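Local structure of probable sugar kinase (3KZH) at residues 97-102 and 110-115. The protein probably acts as a kinase of the pfkB (ribokinase-like) family, transferring phosphate to a sugar or related small substrate. Sequence-based numbering, arbitrary orientation.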
ATOM      1  N   PRO A  97     -11.286  -0.999  -3.382  1.00 33.54           N
ATOM      2  CA  PRO A  97     -11.691   0.398  -3.166  1.00 33.55           C
ATOM      3  C   PRO A  97     -10.585   1.233  -2.518  1.00 34.15           C
ATOM      4  O   PRO A  97     -10.028   0.859  -1.483  1.00 33.29           O
ATOM      5  CB  PRO A  97     -12.914   0.253  -2.280  1.00 31.32           C
ATOM      6  CG  PRO A  97     -13.536  -0.948  -2.832  1.00 32.72           C
ATOM      7  CD  PRO A  97     -12.398  -1.902  -3.021  1.00 32.25           C
ATOM      8  N   THR A  98     -10.179   2.276  -3.235  1.00 35.86           N
ATOM      9  CA  THR A  98      -9.101   3.156  -2.803  1.00 35.79           C
ATOM     10  C   THR A  98      -9.443   4.616  -3.025  1.00 34.78           C
ATOM     11  O   THR A  98     -10.071   4.975  -4.018  1.00 35.10           O
ATOM     12  CB  THR A  98      -7.783   2.815  -3.564  1.00 36.46           C
ATOM     13  OG1 THR A  98      -7.497   1.419  -3.415  1.00 34.30           O
ATOM     14  CG2 THR A  98      -6.581   3.628  -3.037  1.00 36.87           C
ATOM     15  N   TYR A  99      -9.039   5.442  -2.071  1.00 34.30           N
ATOM     16  CA  TYR A  99      -9.245   6.877  -2.156  1.00 35.83           C
ATOM     17  C   TYR A  99      -7.874   7.546  -2.031  1.00 35.99           C
ATOM     18  O   TYR A  99      -7.260   7.536  -0.962  1.00 34.29           O
ATOM     19  CB  TYR A  99     -10.212   7.361  -1.069  1.00 36.29           C
ATOM     20  CG  TYR A  99     -10.528   8.841  -1.128  1.00 37.31           C
ATOM     21  CD1 TYR A  99     -11.281   9.381  -2.193  1.00 38.22           C
ATOM     22  CD2 TYR A  99     -10.063   9.715  -0.123  1.00 38.89           C
ATOM     23  CE1 TYR A  99     -11.566  10.780  -2.257  1.00 40.15           C
ATOM     24  CE2 TYR A  99     -10.337  11.107  -0.172  1.00 40.99           C
ATOM     25  CZ  TYR A  99     -11.087  11.627  -1.240  1.00 40.74           C
ATOM     26  OH  TYR A  99     -11.352  12.977  -1.286  1.00 42.59           O
ATOM     27  N   LEU A 100      -7.393   8.073  -3.154  1.00 36.60           N
ATOM     28  CA  LEU A 100      -6.109   8.762  -3.231  1.00 37.05           C
ATOM     29  C   LEU A 100      -6.345  10.272  -3.205  1.00 35.58           C
ATOM     30  O   LEU A 100      -6.958  10.808  -4.115  1.00 35.72           O
ATOM     31  CB  LEU A 100      -5.370   8.335  -4.508  1.00 38.80           C
ATOM     32  CG  LEU A 100      -4.079   9.020  -4.980  1.00 40.43           C
ATOM     33  CD1 LEU A 100      -2.980   8.962  -3.920  1.00 42.18           C
ATOM     34  CD2 LEU A 100      -3.618   8.346  -6.253  1.00 38.41           C
ATOM     35  N   ALA A 101      -5.865  10.943  -2.161  1.00 34.86           N
ATOM     36  CA  ALA A 101      -6.037  12.389  -2.040  1.00 33.78           C
ATOM     37  C   ALA A 101      -4.791  13.157  -1.669  1.00 33.28           C
ATOM     38  O   ALA A 101      -4.016  12.731  -0.818  1.00 31.21           O
ATOM     39  CB  ALA A 101      -7.134  12.720  -1.054  1.00 32.06           C
ATOM     40  N   ILE A 102      -4.623  14.313  -2.307  1.00 33.46           N
ATOM     41  CA  ILE A 102      -3.492  15.195  -2.043  1.00 34.03           C
ATOM     42  C   ILE A 102      -4.015  16.454  -1.344  1.00 36.02           C
ATOM     43  O   ILE A 102      -4.925  17.120  -1.840  1.00 35.98           O
ATOM     44  CB  ILE A 102      -2.691  15.508  -3.351  1.00 31.47           C
ATOM     45  CG1 ILE A 102      -1.914  14.252  -3.765  1.00 29.88           C
ATOM     46  CG2 ILE A 102      -1.736  16.697  -3.153  1.00 30.16           C
ATOM     47  CD1 ILE A 102      -1.314  14.283  -5.128  1.00 27.35           C
ATOM     48  N   VAL A 110      -6.943  19.463  -2.497  1.00 39.43           N
ATOM     49  CA  VAL A 110      -6.735  20.210  -3.723  1.00 38.08           C
ATOM     50  C   VAL A 110      -6.755  19.285  -4.931  1.00 37.18           C
ATOM     51  O   VAL A 110      -6.741  19.753  -6.074  1.00 38.63           O
ATOM     52  CB  VAL A 110      -5.397  20.986  -3.683  1.00 36.86           C
ATOM     53  CG1 VAL A 110      -5.520  22.211  -2.809  1.00 36.25           C
ATOM     54  CG2 VAL A 110      -4.264  20.085  -3.168  1.00 36.91           C
ATOM     55  N   SER A 111      -6.794  17.977  -4.662  1.00 35.21           N
ATOM     56  CA  SER A 111      -6.801  16.939  -5.703  1.00 35.98           C
ATOM     57  C   SER A 111      -7.134  15.561  -5.115  1.00 35.13           C
ATOM     58  O   SER A 111      -6.757  15.271  -3.972  1.00 34.56           O
ATOM     59  CB  SER A 111      -5.422  16.882  -6.360  1.00 35.13           C
ATOM     60  OG  SER A 111      -5.421  16.146  -7.564  1.00 36.28           O
ATOM     61  N   ALA A 112      -7.833  14.726  -5.899  1.00 35.41           N
ATOM     62  CA  ALA A 112      -8.229  13.366  -5.494  1.00 36.34           C
ATOM     63  C   ALA A 112      -8.734  12.439  -6.592  1.00 36.69           C
ATOM     64  O   ALA A 112      -9.310  12.888  -7.585  1.00 37.64           O
ATOM     65  CB  ALA A 112      -9.254  13.395  -4.363  1.00 36.48           C
ATOM     66  N   ILE A 113      -8.502  11.141  -6.384  1.00 36.50           N
ATOM     67  CA  ILE A 113      -8.932  10.058  -7.274  1.00 37.09           C
ATOM     68  C   ILE A 113      -9.699   9.038  -6.424  1.00 37.75           C
ATOM     69  O   ILE A 113      -9.163   8.516  -5.437  1.00 38.59           O
ATOM     70  CB  ILE A 113      -7.718   9.354  -8.007  1.00 36.68           C
ATOM     71  CG1 ILE A 113      -7.142  10.262  -9.104  1.00 37.70           C
ATOM     72  CG2 ILE A 113      -8.128   8.003  -8.631  1.00 37.11           C
ATOM     73  CD1 ILE A 113      -8.076  10.593 -10.276  1.00 40.81           C
ATOM     74  N   ALA A 114     -10.946   8.762  -6.818  1.00 36.45           N
ATOM     75  CA  ALA A 114     -11.816   7.797  -6.130  1.00 35.18           C
ATOM     76  C   ALA A 114     -11.992   6.527  -6.968  1.00 34.30           C
ATOM     77  O   ALA A 114     -12.606   6.562  -8.032  1.00 34.53           O
ATOM     78  CB  ALA A 114     -13.181   8.433  -5.835  1.00 33.37           C
ATOM     79  N   ASP A 115     -11.427   5.417  -6.499  1.00 34.17           N
ATOM     80  CA  ASP A 115     -11.522   4.129  -7.189  1.00 35.45           C
ATOM     81  C   ASP A 115     -12.521   3.257  -6.405  1.00 37.80           C
ATOM     82  O   ASP A 115     -12.214   2.132  -5.998  1.00 36.87           O
ATOM     83  CB  ASP A 115     -10.133   3.481  -7.244  1.00 33.66           C
ATOM     84  CG  ASP A 115     -10.011   2.399  -8.317  1.00 33.41           C
ATOM     85  OD1 ASP A 115     -11.033   1.959  -8.889  1.00 34.20           O
ATOM     86  OD2 ASP A 115      -8.865   1.975  -8.582  1.00 31.56           O
TER
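The ring of Tyr99 has Ala114 CB at its edge, near the ring plane, 4.2 Å from CD1. Ala112 CB meets the same ring obliquely and lies 3.7 Å from Tyr99 OH. With CG anti to the backbone N (chi1 -177°), the ring lies along its own strand toward Ala101, its CD1 and CE1 side facing 110-115. Ala101 CB touches Ala112 CB on this face, and Phe20 of strand 16-23 packs against Tyr99 and Ala101. Thr98, Leu100, Ile102, Ser111, Ile113 and Asp115 point to the opposite face. There Leu100 and Ile113 meet at their CB atoms, 4.3 Å apart.

The two strands form an antiparallel hairpin. Leu100 and Ile113 are a hydrogen-bonded pair, with Ile113 N to Leu100 O at 2.8 Å. Asp115 N binds Thr98 O, at 2.9 Å. A classic beta bulge sits near the turn, where Val110 and Ser111 both face Ile102. Ile102 O takes a bond of 3.2 Å from Val110 N and a weak one from Ser111 N. Val110 CG2 rests 3.3 Å from Ile102 O.

Strand 16-23 flanks 98-102 on its other side. The second subunit continues the sheet beyond 110-115, pairing in parallel with Ile113 and Ala114. Ser111 OG bonds Tyr27 OH, and Asp115 OD2 bonds Val37 N, both of the second subunit. Asp115 OD1 bonds Ser95 OG. The hairpin is part of a small sheet projecting from the main domain, consistent with the lid of ribokinase-like kinases. Backbone bonds fix its register, aliphatic and polar groups share the Leu100 face, and Ser111 and Asp115 tie it into the dimer.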